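Long-range contacts in type III chaperone protein ShcA (Pseudomonas syringae pv. tomato, PDB 4G6T), which binds the type III effector HopA1 as its secretion chaperone and probably helps prepare it for export by the type III secretion system: residues 83-87 / 117-121; 50-54 / 100-104. Residue numbers count along the deposited sequence, not the author numbering.

Contact 1 (83-87 / 117-121); sequences GPGLG and GLLEW
Residues 83-87 run extended from a loop into an edge strand that starts at Gly85. Residues 117-121 are one turn of alpha-helix, closed by Trp121 N to Gly117 O at 3.0 Å. The closest CA pair is Pro84 and Leu118, 6.0 Å apart. Gly117 lies at the margin, its O 4.0 Å from Pro84 CG. Leu118 has CA-CB sideways, but its t,p rotamer brings CD1 to 3.8 Å from Pro84 CB. Trp121 does most of the work on the helix side. Its chi1 is t and chi2 is -108°, which swings the indole toward Pro84-Leu86. Pro84 CB sits over one face of Trp121, 3.7 Å from the centroid of its five-membered ring, a CH-pi contact. At the ring edge Trp121 NE1 donates to Gly85 O at 3.0 Å. Leu86, in a p,p rotamer, brings CD2 to 4.0 Å from Trp121 CZ2. This is helix-on-sheet packing with a tryptophan pinned to an edge-strand backbone. Gly85 also pairs through its backbone with Tyr98 of strand 95-102. Leu118 and Trp121 both rest on Ala97 of that strand. Leu118 also reaches Leu43 of strand 41-48, so helix 108-127 packs against strands 41-48, 95-102 and 85-88.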
loop_
_atom_site.group_PDB
_atom_site.type_symbol
_atom_site.label_atom_id
_atom_site.label_comp_id
_atom_site.label_asym_id
_atom_site.label_seq_id
_atom_site.Cartn_x
_atom_site.Cartn_y
_atom_site.Cartn_z
ATOM N N GLY A 83 13.163 -7.889 -5.410
ATOM C CA GLY A 83 12.395 -6.659 -5.668
ATOM C C GLY A 83 10.974 -6.891 -5.988
ATOM O O GLY A 83 10.415 -7.956 -5.839
ATOM N N PRO A 84 10.249 -5.796 -6.350
ATOM C CA PRO A 84 8.853 -5.933 -6.606
ATOM C C PRO A 84 8.437 -6.815 -7.759
ATOM O O PRO A 84 9.254 -7.025 -8.668
ATOM C CB PRO A 84 8.389 -4.483 -6.972
ATOM C CG PRO A 84 9.547 -3.661 -6.807
ATOM C CD PRO A 84 10.784 -4.435 -6.466
ATOM N N GLY A 85 7.261 -7.312 -7.715
ATOM C CA GLY A 85 6.708 -8.165 -8.740
ATOM C C GLY A 85 5.626 -7.444 -9.498
ATOM O O GLY A 85 5.321 -6.253 -9.227
ATOM N N LEU A 86 5.022 -8.163 -10.416
ATOM C CA LEU A 86 3.815 -7.716 -11.099
ATOM C C LEU A 86 2.958 -8.899 -11.523
ATOM O O LEU A 86 3.422 -10.086 -11.628
ATOM C CB LEU A 86 4.187 -6.816 -12.269
ATOM C CG LEU A 86 4.784 -7.379 -13.550
ATOM C CD1 LEU A 86 3.714 -8.151 -14.365
ATOM C CD2 LEU A 86 5.466 -6.309 -14.428
ATOM N N GLY A 87 1.698 -8.629 -11.763
ATOM C CA GLY A 87 0.773 -9.593 -12.260
ATOM C C GLY A 87 -0.530 -8.935 -12.652
ATOM O O GLY A 87 -0.747 -7.755 -12.368
ATOM N N GLY A 117 11.212 1.712 -3.683
ATOM C CA GLY A 117 11.500 0.695 -4.724
ATOM C C GLY A 117 10.301 0.384 -5.567
ATOM O O GLY A 117 10.389 0.205 -6.824
ATOM N N LEU A 118 9.160 0.214 -4.948
ATOM C CA LEU A 118 7.973 -0.084 -5.634
ATOM C C LEU A 118 7.606 1.056 -6.552
ATOM O O LEU A 118 7.124 0.822 -7.646
ATOM C CB LEU A 118 6.818 -0.391 -4.645
ATOM C CG LEU A 118 5.484 -0.734 -5.195
ATOM C CD1 LEU A 118 5.618 -1.995 -6.003
ATOM C CD2 LEU A 118 4.403 -0.818 -4.153
ATOM N N LEU A 119 7.696 2.284 -6.027
ATOM C CA LEU A 119 7.342 3.449 -6.819
ATOM C C LEU A 119 8.199 3.566 -8.037
ATOM O O LEU A 119 7.646 3.937 -9.107
ATOM C CB LEU A 119 7.414 4.726 -5.947
ATOM C CG LEU A 119 6.270 4.802 -4.932
ATOM C CD1 LEU A 119 6.642 5.742 -3.757
ATOM C CD2 LEU A 119 4.901 5.123 -5.481
ATOM N N GLU A 120 9.492 3.373 -7.890
ATOM C CA GLU A 120 10.382 3.513 -9.057
ATOM C C GLU A 120 10.106 2.393 -10.079
ATOM O O GLU A 120 10.184 2.635 -11.313
ATOM C CB GLU A 120 11.788 3.657 -8.669
ATOM C CG GLU A 120 12.090 4.966 -7.848
ATOM C CD GLU A 120 11.403 6.236 -8.420
ATOM O OE1 GLU A 120 11.696 6.596 -9.577
ATOM O OE2 GLU A 120 10.509 6.831 -7.789
ATOM N N TRP A 121 9.763 1.195 -9.627
ATOM C CA TRP A 121 9.314 0.102 -10.500
ATOM C C TRP A 121 8.082 0.474 -11.263
ATOM O O TRP A 121 8.015 0.318 -12.503
ATOM C CB TRP A 121 9.094 -1.147 -9.602
ATOM C CG TRP A 121 8.464 -2.390 -10.172
ATOM C CD1 TRP A 121 7.204 -2.893 -9.936
ATOM C CD2 TRP A 121 9.112 -3.388 -10.995
ATOM N NE1 TRP A 121 7.069 -4.144 -10.517
ATOM C CE2 TRP A 121 8.201 -4.455 -11.137
ATOM C CE3 TRP A 121 10.382 -3.487 -11.531
ATOM C CZ2 TRP A 121 8.540 -5.605 -11.895
ATOM C CZ3 TRP A 121 10.702 -4.615 -12.280
ATOM C CH2 TRP A 121 9.763 -5.614 -12.467
#

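Contact 2 (50-54 / 100-104); sequences ARERL and SIPRE
Glu52, Leu54 and Arg103 bury the most surface in this contact. Strand 53-54 runs antiparallel to strand 100-102. Arg53 faces Pro102 as a non-hydrogen-bonded pair, CA-CA 4.2 Å. Leu54 faces Ile101 as a hydrogen-bonded pair, CA-CA 5.3 Å. Leu54 N donates to Ile101 O, and Ile101 N donates to Leu54 O, both at 2.9 Å. Leu54 (t,p) and Ile101 (m,t) lie on one face of the sheet, toward Leu106. Arg53 and Pro102 lie on the other face. Arg53 has chi1 p, and its CD is 3.5 Å from Ser100 OG, but its guanidinium forms a salt bridge with Asp48.

Glu52 precedes the strand in a left-handed conformation, phi/psi 54/57. Glu52 O accepts from Arg103 N at 2.9 Å, where strand 100-102 gives way to a 3-10 turn. Water 1 donates to Glu52 O at 2.8 Å and to Glu104 OE1 at 2.7 Å. Glu52 (m,t) carries OE1 to 3.9 Å from Arg103 NE. This salt bridge is long and purely electrostatic, as the oxygen lies well out of the guanidinium plane. Arg103 NH1 instead makes a hydrogen bond to Ser5 O. Glu104 OE2 is 4.4 Å from Glu52 OE1, so like charges also meet here.

Arg51 and Arg53 touch the HopA1 chain. Glu52 and Arg53 both face Asp48, which fits a G1 beta bulge at the turn between strands 41-48 and 53-59. The arrangement is the end of an inner antiparallel strand pair, with a G1 bulge, in the sheet of a CesT-family chaperone.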
loop_
_atom_site.group_PDB
_atom_site.type_symbol
_atom_site.label_atom_id
_atom_site.label_comp_id
_atom_site.label_asym_id
_atom_site.label_seq_id
_atom_site.Cartn_x
_atom_site.Cartn_y
_atom_site.Cartn_z
ATOM N N ALA A 50 -2.738 -13.326 8.935
ATOM C CA ALA A 50 -2.624 -14.780 8.976
ATOM C C ALA A 50 -1.270 -15.234 8.501
ATOM O O ALA A 50 -0.694 -16.207 9.063
ATOM C CB ALA A 50 -3.731 -15.406 8.162
ATOM N N ARG A 51 -0.706 -14.562 7.499
ATOM C CA ARG A 51 0.590 -14.923 6.964
ATOM C C ARG A 51 1.724 -14.062 7.452
ATOM O O ARG A 51 2.850 -14.176 6.977
ATOM C CB ARG A 51 0.523 -14.968 5.416
ATOM C CG ARG A 51 -0.658 -15.757 4.843
ATOM C CD ARG A 51 -0.618 -15.897 3.329
ATOM N NE ARG A 51 -1.796 -16.582 2.747
ATOM C CZ ARG A 51 -2.989 -16.034 2.521
ATOM N NH1 ARG A 51 -3.238 -14.754 2.808
ATOM N NH2 ARG A 51 -3.978 -16.770 2.005
ATOM N N GLU A 52 1.451 -13.189 8.430
ATOM C CA GLU A 52 2.480 -12.423 9.093
ATOM C C GLU A 52 3.334 -11.662 8.091
ATOM O O GLU A 52 4.505 -11.670 8.094
ATOM C CB GLU A 52 3.324 -13.297 10.041
ATOM C CG GLU A 52 2.458 -13.909 11.124
ATOM C CD GLU A 52 3.266 -14.734 12.137
ATOM O OE1 GLU A 52 4.184 -14.186 12.793
ATOM O OE2 GLU A 52 2.956 -15.940 12.280
ATOM N N ARG A 53 2.649 -10.831 7.296
ATOM C CA ARG A 53 3.371 -10.035 6.326
ATOM C C ARG A 53 2.581 -8.750 6.007
ATOM O O ARG A 53 1.347 -8.755 6.108
ATOM C CB ARG A 53 3.627 -10.840 4.983
ATOM C CG ARG A 53 2.378 -11.411 4.364
ATOM C CD ARG A 53 2.581 -12.268 3.083
ATOM N NE ARG A 53 1.300 -12.478 2.481
ATOM C CZ ARG A 53 1.069 -12.590 1.157
ATOM N NH1 ARG A 53 2.081 -12.522 0.301
ATOM N NH2 ARG A 53 -0.154 -12.658 0.766
ATOM N N LEU A 54 3.308 -7.750 5.586
ATOM C CA LEU A 54 2.704 -6.501 5.097
ATOM C C LEU A 54 2.891 -6.478 3.595
ATOM O O LEU A 54 4.004 -6.677 3.101
ATOM C CB LEU A 54 3.403 -5.346 5.742
ATOM C CG LEU A 54 2.825 -3.938 5.394
ATOM C CD1 LEU A 54 1.397 -3.749 5.938
ATOM C CD2 LEU A 54 3.775 -2.802 5.824
ATOM N N SER A 100 6.196 -7.797 -0.760
ATOM C CA SER A 100 5.797 -8.298 0.545
ATOM C C SER A 100 6.947 -8.161 1.485
ATOM O O SER A 100 8.108 -8.398 1.142
ATOM C CB SER A 100 5.363 -9.762 0.491
ATOM O OG SER A 100 5.108 -10.247 1.790
ATOM N N ILE A 101 6.662 -7.757 2.718
ATOM C CA ILE A 101 7.695 -7.644 3.772
ATOM C C ILE A 101 7.215 -8.522 4.955
ATOM O O ILE A 101 6.155 -8.288 5.552
ATOM C CB ILE A 101 7.936 -6.207 4.266
ATOM C CG1 ILE A 101 8.148 -5.187 3.128
ATOM C CG2 ILE A 101 9.100 -6.236 5.253
ATOM C CD1 ILE A 101 8.130 -3.729 3.591
ATOM N N PRO A 102 7.973 -9.579 5.290
ATOM C CA PRO A 102 7.551 -10.365 6.463
ATOM C C PRO A 102 7.632 -9.515 7.722
ATOM O O PRO A 102 8.480 -8.634 7.837
ATOM C CB PRO A 102 8.577 -11.477 6.527
ATOM C CG PRO A 102 9.325 -11.442 5.269
ATOM C CD PRO A 102 9.225 -10.069 4.653
ATOM N N ARG A 103 6.717 -9.838 8.645
ATOM C CA ARG A 103 6.614 -9.071 9.915
ATOM C C ARG A 103 7.971 -8.962 10.594
ATOM O O ARG A 103 8.333 -7.872 11.076
ATOM C CB ARG A 103 5.562 -9.693 10.837
ATOM C CG ARG A 103 5.355 -8.965 12.201
ATOM C CD ARG A 103 5.129 -9.970 13.389
ATOM N NE ARG A 103 3.754 -10.425 13.508
ATOM C CZ ARG A 103 2.882 -10.075 14.473
ATOM N NH1 ARG A 103 3.222 -9.253 15.486
ATOM N NH2 ARG A 103 1.645 -10.577 14.446
ATOM N N GLU A 104 8.726 -10.069 10.633
ATOM C CA GLU A 104 10.106 -10.124 11.176
ATOM C C GLU A 104 11.083 -9.101 10.623
ATOM O O GLU A 104 12.091 -8.799 11.224
ATOM C CB GLU A 104 10.720 -11.527 10.884
ATOM C CG GLU A 104 10.037 -12.737 11.541
ATOM C CD GLU A 104 8.782 -13.324 10.828
ATOM O OE1 GLU A 104 8.252 -12.754 9.823
ATOM O OE2 GLU A 104 8.281 -14.383 11.311
HETATM O O HOH W 1 6.393 -13.720 8.124
#

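Both contacts involve the same antiparallel sheet, but in different ways. Contact 1 sets helix 108-127 against edge strand 85-88. Contact 2 joins two neighbouring inner strands, 53-59 and 95-102. Strand 95-102 connects the two places, since it pairs with both 53-59 and 85-88. The centres are about 17 Å apart, and the nearest atoms about 7 Å. Each contact is partly buried. Contact 1 is mostly apolar, with one side-chain-to-backbone hydrogen bond, and lies nearer the chain centre. Contact 2 depends on backbone bonding, and its turn end is exposed, charged and hydrated. Helix 108-127 also reaches contact 2, where Leu111 touches Leu54. HopA1 reaches the helix of contact 1 at Leu119 and Glu120, and contact 2 at Arg51 and Arg53.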